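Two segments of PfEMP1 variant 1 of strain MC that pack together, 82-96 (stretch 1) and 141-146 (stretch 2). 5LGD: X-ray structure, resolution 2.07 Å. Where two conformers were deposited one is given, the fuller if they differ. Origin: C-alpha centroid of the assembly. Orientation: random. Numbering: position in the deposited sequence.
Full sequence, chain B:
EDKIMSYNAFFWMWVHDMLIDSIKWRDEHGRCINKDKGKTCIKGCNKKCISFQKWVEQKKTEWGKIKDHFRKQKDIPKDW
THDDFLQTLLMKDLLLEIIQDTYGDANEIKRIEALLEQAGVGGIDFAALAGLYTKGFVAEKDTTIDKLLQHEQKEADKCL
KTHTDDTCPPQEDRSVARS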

ATOM      1  N   HIS B  82      -0.349  -5.636  23.028  1.00 41.12           N
ATOM      2  CA  HIS B  82       0.428  -6.882  22.989  1.00 39.33           C
ATOM      3  C   HIS B  82      -0.373  -8.059  23.549  1.00 43.13           C
ATOM      4  O   HIS B  82      -0.074  -9.210  23.234  1.00 43.29           O
ATOM      5  N   ASP B  83      -1.359  -7.777  24.418  1.00 39.76           N
ATOM      6  CA  ASP B  83      -2.189  -8.803  25.042  1.00 39.46           C
ATOM      7  C   ASP B  83      -3.299  -9.247  24.107  1.00 41.01           C
ATOM      8  O   ASP B  83      -3.559 -10.438  24.019  1.00 40.71           O
ATOM      9  N   ASP B  84      -3.943  -8.304  23.387  1.00 37.70           N
ATOM     10  CA  ASP B  84      -4.960  -8.661  22.372  1.00 36.57           C
ATOM     11  C   ASP B  84      -4.251  -9.427  21.262  1.00 36.26           C
ATOM     12  O   ASP B  84      -4.842 -10.296  20.619  1.00 35.64           O
ATOM     13  N   PHE B  85      -2.979  -9.078  21.045  1.00 31.91           N
ATOM     14  CA  PHE B  85      -2.136  -9.688  20.042  1.00 31.07           C
ATOM     15  C   PHE B  85      -1.897 -11.150  20.406  1.00 36.92           C
ATOM     16  O   PHE B  85      -2.242 -12.023  19.615  1.00 35.61           O
ATOM     17  N   LEU B  86      -1.403 -11.405  21.626  1.00 35.56           N
ATOM     18  CA  LEU B  86      -1.142 -12.721  22.209  1.00 37.19           C
ATOM     19  C   LEU B  86      -2.405 -13.600  22.214  1.00 39.28           C
ATOM     20  O   LEU B  86      -2.339 -14.783  21.882  1.00 38.13           O
ATOM     21  N   GLN B  87      -3.536 -13.016  22.650  1.00 35.60           N
ATOM     22  CA  GLN B  87      -4.815 -13.680  22.736  1.00 36.65           C
ATOM     23  C   GLN B  87      -5.295 -14.142  21.382  1.00 39.46           C
ATOM     24  O   GLN B  87      -5.688 -15.290  21.279  1.00 38.72           O
ATOM     25  N   THR B  88      -5.217 -13.285  20.338  1.00 36.12           N
ATOM     26  CA  THR B  88      -5.600 -13.646  18.963  1.00 34.54           C
ATOM     27  C   THR B  88      -4.762 -14.847  18.501  1.00 36.46           C
ATOM     28  O   THR B  88      -5.293 -15.819  17.983  1.00 33.96           O
ATOM     29  N   LEU B  89      -3.449 -14.766  18.709  1.00 34.39           N
ATOM     30  CA  LEU B  89      -2.456 -15.761  18.288  1.00 33.76           C
ATOM     31  C   LEU B  89      -2.673 -17.168  18.872  1.00 35.67           C
ATOM     32  O   LEU B  89      -2.391 -18.193  18.219  1.00 32.95           O
ATOM     33  N   LEU B  90      -3.212 -17.208  20.089  1.00 32.63           N
ATOM     34  CA  LEU B  90      -3.396 -18.445  20.841  1.00 31.84           C
ATOM     35  C   LEU B  90      -4.825 -18.942  20.901  1.00 37.28           C
ATOM     36  O   LEU B  90      -5.047 -19.990  21.490  1.00 38.08           O
ATOM     37  N   MET B  91      -5.784 -18.258  20.241  1.00 35.37           N
ATOM     38  CA  MET B  91      -7.161 -18.741  20.126  1.00 36.73           C
ATOM     39  C   MET B  91      -7.063 -20.147  19.520  1.00 36.30           C
ATOM     40  O   MET B  91      -6.181 -20.388  18.688  1.00 33.04           O
ATOM     41  N   LYS B  92      -7.864 -21.095  20.039  1.00 32.36           N
ATOM     42  CA  LYS B  92      -7.823 -22.508  19.648  1.00 32.25           C
ATOM     43  C   LYS B  92      -7.623 -22.786  18.130  1.00 35.67           C
ATOM     44  O   LYS B  92      -6.675 -23.492  17.791  1.00 34.45           O
ATOM     45  N   ASP B  93      -8.502 -22.266  17.233  1.00 34.33           N
ATOM     46  CA  ASP B  93      -8.409 -22.571  15.797  1.00 32.75           C
ATOM     47  C   ASP B  93      -7.118 -22.095  15.148  1.00 35.19           C
ATOM     48  O   ASP B  93      -6.539 -22.851  14.362  1.00 32.68           O
ATOM     49  N   LEU B  94      -6.643 -20.859  15.467  1.00 30.05           N
ATOM     50  CA  LEU B  94      -5.367 -20.398  14.908  1.00 28.12           C
ATOM     51  C   LEU B  94      -4.191 -21.160  15.510  1.00 32.46           C
ATOM     52  O   LEU B  94      -3.232 -21.457  14.809  1.00 32.67           O
ATOM     53  N   LEU B  95      -4.235 -21.423  16.819  1.00 32.45           N
ATOM     54  CA  LEU B  95      -3.180 -22.160  17.509  1.00 33.49           C
ATOM     55  C   LEU B  95      -2.897 -23.529  16.824  1.00 37.97           C
ATOM     56  O   LEU B  95      -1.743 -23.866  16.571  1.00 40.28           O
ATOM     57  N   LEU B  96      -3.950 -24.284  16.536  1.00 31.24           N
ATOM     58  CA  LEU B  96      -3.900 -25.595  15.924  1.00 31.62           C
ATOM     59  C   LEU B  96      -3.404 -25.471  14.473  1.00 34.14           C
ATOM     60  O   LEU B  96      -2.605 -26.302  14.015  1.00 33.02           O
ATOM     61  N   LYS B 141      -2.967 -15.517  32.889  1.00 70.76           N
ATOM     62  CA  LYS B 141      -4.346 -15.785  33.280  1.00 71.30           C
ATOM     63  C   LYS B 141      -5.342 -15.334  32.208  1.00 71.37           C
ATOM     64  O   LYS B 141      -6.547 -15.449  32.432  1.00 72.42           O
ATOM     65  N   ASP B 142      -4.826 -14.869  31.028  1.00 64.18           N
ATOM     66  CA  ASP B 142      -5.638 -14.349  29.927  0.50 62.04           C
ATOM     67  C   ASP B 142      -5.697 -15.245  28.667  1.00 62.47           C
ATOM     68  O   ASP B 142      -6.758 -15.324  28.047  1.00 63.51           O
ATOM     69  N   THR B 143      -4.584 -15.888  28.246  1.00 54.04           N
ATOM     70  CA  THR B 143      -4.656 -16.706  27.004  1.00 50.81           C
ATOM     71  C   THR B 143      -5.044 -18.175  27.206  1.00 53.89           C
ATOM     72  O   THR B 143      -5.218 -18.631  28.343  1.00 55.69           O
ATOM     73  N   THR B 144      -5.161 -18.909  26.072  1.00 46.39           N
ATOM     74  CA  THR B 144      -5.440 -20.354  25.954  1.00 45.18           C
ATOM     75  C   THR B 144      -4.452 -21.165  26.809  1.00 46.76           C
ATOM     76  O   THR B 144      -4.877 -22.052  27.556  1.00 46.49           O
ATOM     77  N   ILE B 145      -3.134 -20.843  26.682  1.00 40.77           N
ATOM     78  CA  ILE B 145      -2.043 -21.468  27.434  1.00 39.33           C
ATOM     79  C   ILE B 145      -2.294 -21.276  28.916  1.00 44.29           C
ATOM     80  O   ILE B 145      -2.229 -22.245  29.667  1.00 44.15           O
ATOM     81  N   ASP B 146      -2.637 -20.042  29.326  1.00 42.32           N
ATOM     82  CA  ASP B 146      -2.959 -19.686  30.705  1.00 43.70           C
ATOM     83  C   ASP B 146      -4.200 -20.483  31.212  1.00 49.91           C
ATOM     84  O   ASP B 146      -4.142 -21.083  32.287  1.00 50.68           O
TER

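Stretch 1 presents one side of its helix, and then the start of the next, to the short segment where stretch 2 turns into a helix. His82 lies out of reach. Asp83, chi1 m, leaves its backbone sideways, but its carboxylate bends nearer: OD2 lies 3.4 Å from OD2 of Asp142, an uneasy pairing of like charges at a partly exposed margin; both carboxylate oxygens of Asp83 are also hydrogen-bonded elsewhere in the structure. Asp84 points away and Phe85 is out of reach.

Leu86 points toward stretch 2, and its CD1 meets CG2 of Thr143 at 4.1 Å, a methyl-to-methyl contact suited to a buried site. Gln87, with chi1 and chi2 both t, extends along the margin, where a long polar side chain can reach the backbone of Asp142 while staying partly exposed. Thr88 and Leu89 take no part.

Leu90 is central. Its CA-to-CB bond points toward stretch 2, and the m, t rotamer places CD1 4.0 Å from CG1 of Ile145 and 3.5 Å from OG1 of Thr143. That hydroxyl is occupied within its own stretch: OG1 of Thr143 (chi1 p) donates to OD2 of Asp146 at 2.9 Å and accepts a weak capping bond from N of Ile145 at 3.3 Å. Thr144, chi1 m, supplies a direct hydrogen bond between the stretches, OG1 donating to O of Leu90 at 2.7 Å. Threonine serves both needs here, its hydroxyl satisfying a carbonyl while its methyl remains available for apolar packing.

Met91, at the N-cap position right before the second helix, has its CA-to-CB bond directed away from stretch 2. At Lys92 a water accepts from the backbone N at 3.0 Å and donates to OG1 of Thr144 at 3.3 Å, bridging the stretches; the lysine's end leads away, its NZ forming a salt bridge with OD1 of Asp93 at 3.1 Å. Leu95 (t, p) closes the contact, CD2 packing 3.8 Å from CG2 of Thr144.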

ATOM      1  CB  HIS B  82       1.680  -6.701  23.854  1.00 41.09           C
ATOM      2  CG  HIS B  82       2.724  -5.836  23.238  1.00 44.14           C
ATOM      3  ND1 HIS B  82       2.812  -4.482  23.533  1.00 46.96           N
ATOM      4  CD2 HIS B  82       3.729  -6.165  22.398  1.00 44.02           C
ATOM      5  CE1 HIS B  82       3.847  -4.033  22.845  1.00 45.21           C
ATOM      6  NE2 HIS B  82       4.450  -5.014  22.177  1.00 44.09           N
ATOM      7  CB  ASP B  83      -2.708  -8.335  26.411  1.00 43.13           C
ATOM      8  CG  ASP B  83      -1.666  -8.547  27.497  1.00 57.64           C
ATOM      9  OD1 ASP B  83      -0.746  -7.695  27.618  1.00 56.01           O
ATOM     10  OD2 ASP B  83      -1.727  -9.597  28.186  1.00 64.61           O
ATOM     11  CB  ASP B  84      -5.593  -7.409  21.729  1.00 38.38           C
ATOM     12  CG  ASP B  84      -6.210  -6.429  22.698  1.00 52.42           C
ATOM     13  OD1 ASP B  84      -6.783  -6.881  23.718  1.00 51.66           O
ATOM     14  OD2 ASP B  84      -6.167  -5.210  22.410  1.00 62.72           O
ATOM     15  CB  PHE B  85      -0.837  -8.860  19.881  1.00 32.62           C
ATOM     16  CG  PHE B  85       0.168  -9.260  18.824  1.00 32.77           C
ATOM     17  CD1 PHE B  85      -0.149 -10.217  17.851  1.00 33.89           C
ATOM     18  CD2 PHE B  85       1.438  -8.701  18.809  1.00 34.70           C
ATOM     19  CE1 PHE B  85       0.774 -10.573  16.882  1.00 32.63           C
ATOM     20  CE2 PHE B  85       2.368  -9.079  17.839  1.00 35.41           C
ATOM     21  CZ  PHE B  85       2.029 -10.007  16.892  1.00 31.51           C
ATOM     22  CB  LEU B  86      -0.695 -12.519  23.678  1.00 39.78           C
ATOM     23  CG  LEU B  86       0.685 -13.041  24.121  1.00 44.83           C
ATOM     24  CD1 LEU B  86       0.728 -13.194  25.597  1.00 46.96           C
ATOM     25  CD2 LEU B  86       1.031 -14.389  23.490  1.00 40.81           C
ATOM     26  CB  GLN B  87      -5.843 -12.793  23.422  1.00 40.21           C
ATOM     27  CG  GLN B  87      -7.165 -13.468  23.717  1.00 56.20           C
ATOM     28  CD  GLN B  87      -7.832 -12.764  24.855  1.00 73.41           C
ATOM     29  OE1 GLN B  87      -7.958 -13.312  25.949  1.00 69.58           O
ATOM     30  NE2 GLN B  87      -8.191 -11.506  24.646  1.00 65.64           N
ATOM     31  CB  THR B  88      -5.387 -12.427  18.021  1.00 38.20           C
ATOM     32  OG1 THR B  88      -6.184 -11.344  18.475  1.00 38.12           O
ATOM     33  CG2 THR B  88      -5.724 -12.728  16.543  1.00 35.60           C
ATOM     34  CB  LEU B  89      -1.107 -15.179  18.721  1.00 33.86           C
ATOM     35  CG  LEU B  89       0.176 -15.550  17.993  1.00 37.81           C
ATOM     36  CD1 LEU B  89       0.085 -15.380  16.428  1.00 34.16           C
ATOM     37  CD2 LEU B  89       1.325 -14.725  18.585  1.00 40.21           C
ATOM     38  CB  LEU B  90      -2.783 -18.291  22.247  1.00 32.22           C
ATOM     39  CG  LEU B  90      -1.275 -18.061  22.231  1.00 34.72           C
ATOM     40  CD1 LEU B  90      -0.755 -17.657  23.588  1.00 36.31           C
ATOM     41  CD2 LEU B  90      -0.527 -19.298  21.707  1.00 35.12           C
ATOM     42  CB  MET B  91      -8.004 -17.825  19.211  1.00 40.50           C
ATOM     43  CG  MET B  91      -8.398 -16.494  19.855  1.00 46.18           C
ATOM     44  SD  MET B  91      -9.226 -16.693  21.461  1.00 54.30           S
ATOM     45  CE  MET B  91     -10.885 -17.323  20.930  1.00 52.38           C
ATOM     46  CB  LYS B  92      -9.061 -23.263  20.176  1.00 34.24           C
ATOM     47  CG  LYS B  92      -9.043 -24.768  19.871  1.00 41.11           C
ATOM     48  CD  LYS B  92     -10.310 -25.480  20.357  1.00 51.56           C
ATOM     49  CE  LYS B  92     -11.554 -25.224  19.530  1.00 67.98           C
ATOM     50  NZ  LYS B  92     -11.463 -25.833  18.173  1.00 81.40           N
ATOM     51  CB  ASP B  93      -9.621 -22.076  15.008  1.00 35.98           C
ATOM     52  CG  ASP B  93     -10.993 -22.593  15.448  1.00 47.94           C
ATOM     53  OD1 ASP B  93     -11.075 -23.749  15.949  1.00 48.55           O
ATOM     54  OD2 ASP B  93     -11.983 -21.865  15.256  1.00 56.60           O
ATOM     55  CB  LEU B  94      -5.168 -18.877  15.111  1.00 26.76           C
ATOM     56  CG  LEU B  94      -3.863 -18.259  14.562  1.00 27.49           C
ATOM     57  CD1 LEU B  94      -3.692 -18.524  13.074  1.00 26.38           C
ATOM     58  CD2 LEU B  94      -3.846 -16.724  14.772  1.00 25.92           C
ATOM     59  CB  LEU B  95      -3.557 -22.364  18.986  1.00 34.71           C
ATOM     60  CG  LEU B  95      -2.622 -23.221  19.805  1.00 40.24           C
ATOM     61  CD1 LEU B  95      -1.230 -22.645  19.782  1.00 42.35           C
ATOM     62  CD2 LEU B  95      -3.073 -23.277  21.238  1.00 43.04           C
ATOM     63  CB  LEU B  96      -5.327 -26.236  15.999  1.00 33.22           C
ATOM     64  CG  LEU B  96      -5.701 -27.193  17.194  1.00 38.42           C
ATOM     65  CD1 LEU B  96      -4.869 -27.002  18.425  1.00 38.00           C
ATOM     66  CD2 LEU B  96      -7.187 -27.183  17.511  1.00 38.21           C
ATOM     67  CB  LYS B 141      -4.660 -15.186  34.680  1.00 78.67           C
ATOM     68  CG  LYS B 141      -4.126 -13.770  34.956  1.00 99.27           C
ATOM     69  CD  LYS B 141      -2.928 -13.779  35.912  1.00110.50           C
ATOM     70  CE  LYS B 141      -1.620 -13.402  35.249  1.00117.08           C
ATOM     71  NZ  LYS B 141      -0.809 -14.596  34.880  1.00119.40           N
ATOM     72  CB  ASP B 142      -5.202 -12.910  29.555  0.50 63.13           C
ATOM     73  CG  ASP B 142      -3.836 -12.758  28.894  0.50 67.11           C
ATOM     74  OD1 ASP B 142      -2.816 -13.052  29.556  0.50 66.38           O
ATOM     75  OD2 ASP B 142      -3.787 -12.287  27.739  0.50 72.15           O
ATOM     76  CB  THR B 143      -3.366 -16.643  26.155  1.00 51.78           C
ATOM     77  OG1 THR B 143      -2.399 -17.578  26.650  1.00 47.29           O
ATOM     78  CG2 THR B 143      -2.785 -15.236  26.029  1.00 52.70           C
ATOM     79  CB  THR B 144      -5.358 -20.752  24.468  1.00 47.49           C
ATOM     80  OG1 THR B 144      -6.508 -20.248  23.779  1.00 39.89           O
ATOM     81  CG2 THR B 144      -5.239 -22.266  24.243  1.00 48.96           C
ATOM     82  CB  ILE B 145      -0.642 -20.969  26.964  1.00 40.44           C
ATOM     83  CG1 ILE B 145      -0.412 -21.223  25.439  1.00 38.83           C
ATOM     84  CG2 ILE B 145       0.509 -21.516  27.810  1.00 40.85           C
ATOM     85  CD1 ILE B 145      -0.493 -22.747  24.916  1.00 42.42           C
ATOM     86  CB  ASP B 146      -3.185 -18.181  30.798  1.00 46.20           C
ATOM     87  CG  ASP B 146      -1.956 -17.362  30.433  1.00 52.82           C
ATOM     88  OD1 ASP B 146      -1.016 -17.298  31.260  1.00 54.44           O
ATOM     89  OD2 ASP B 146      -1.980 -16.699  29.370  1.00 52.96           O
TER
HETATM   90  O   HOH W   1      -9.493 -20.850  22.562  1.00 63.97           O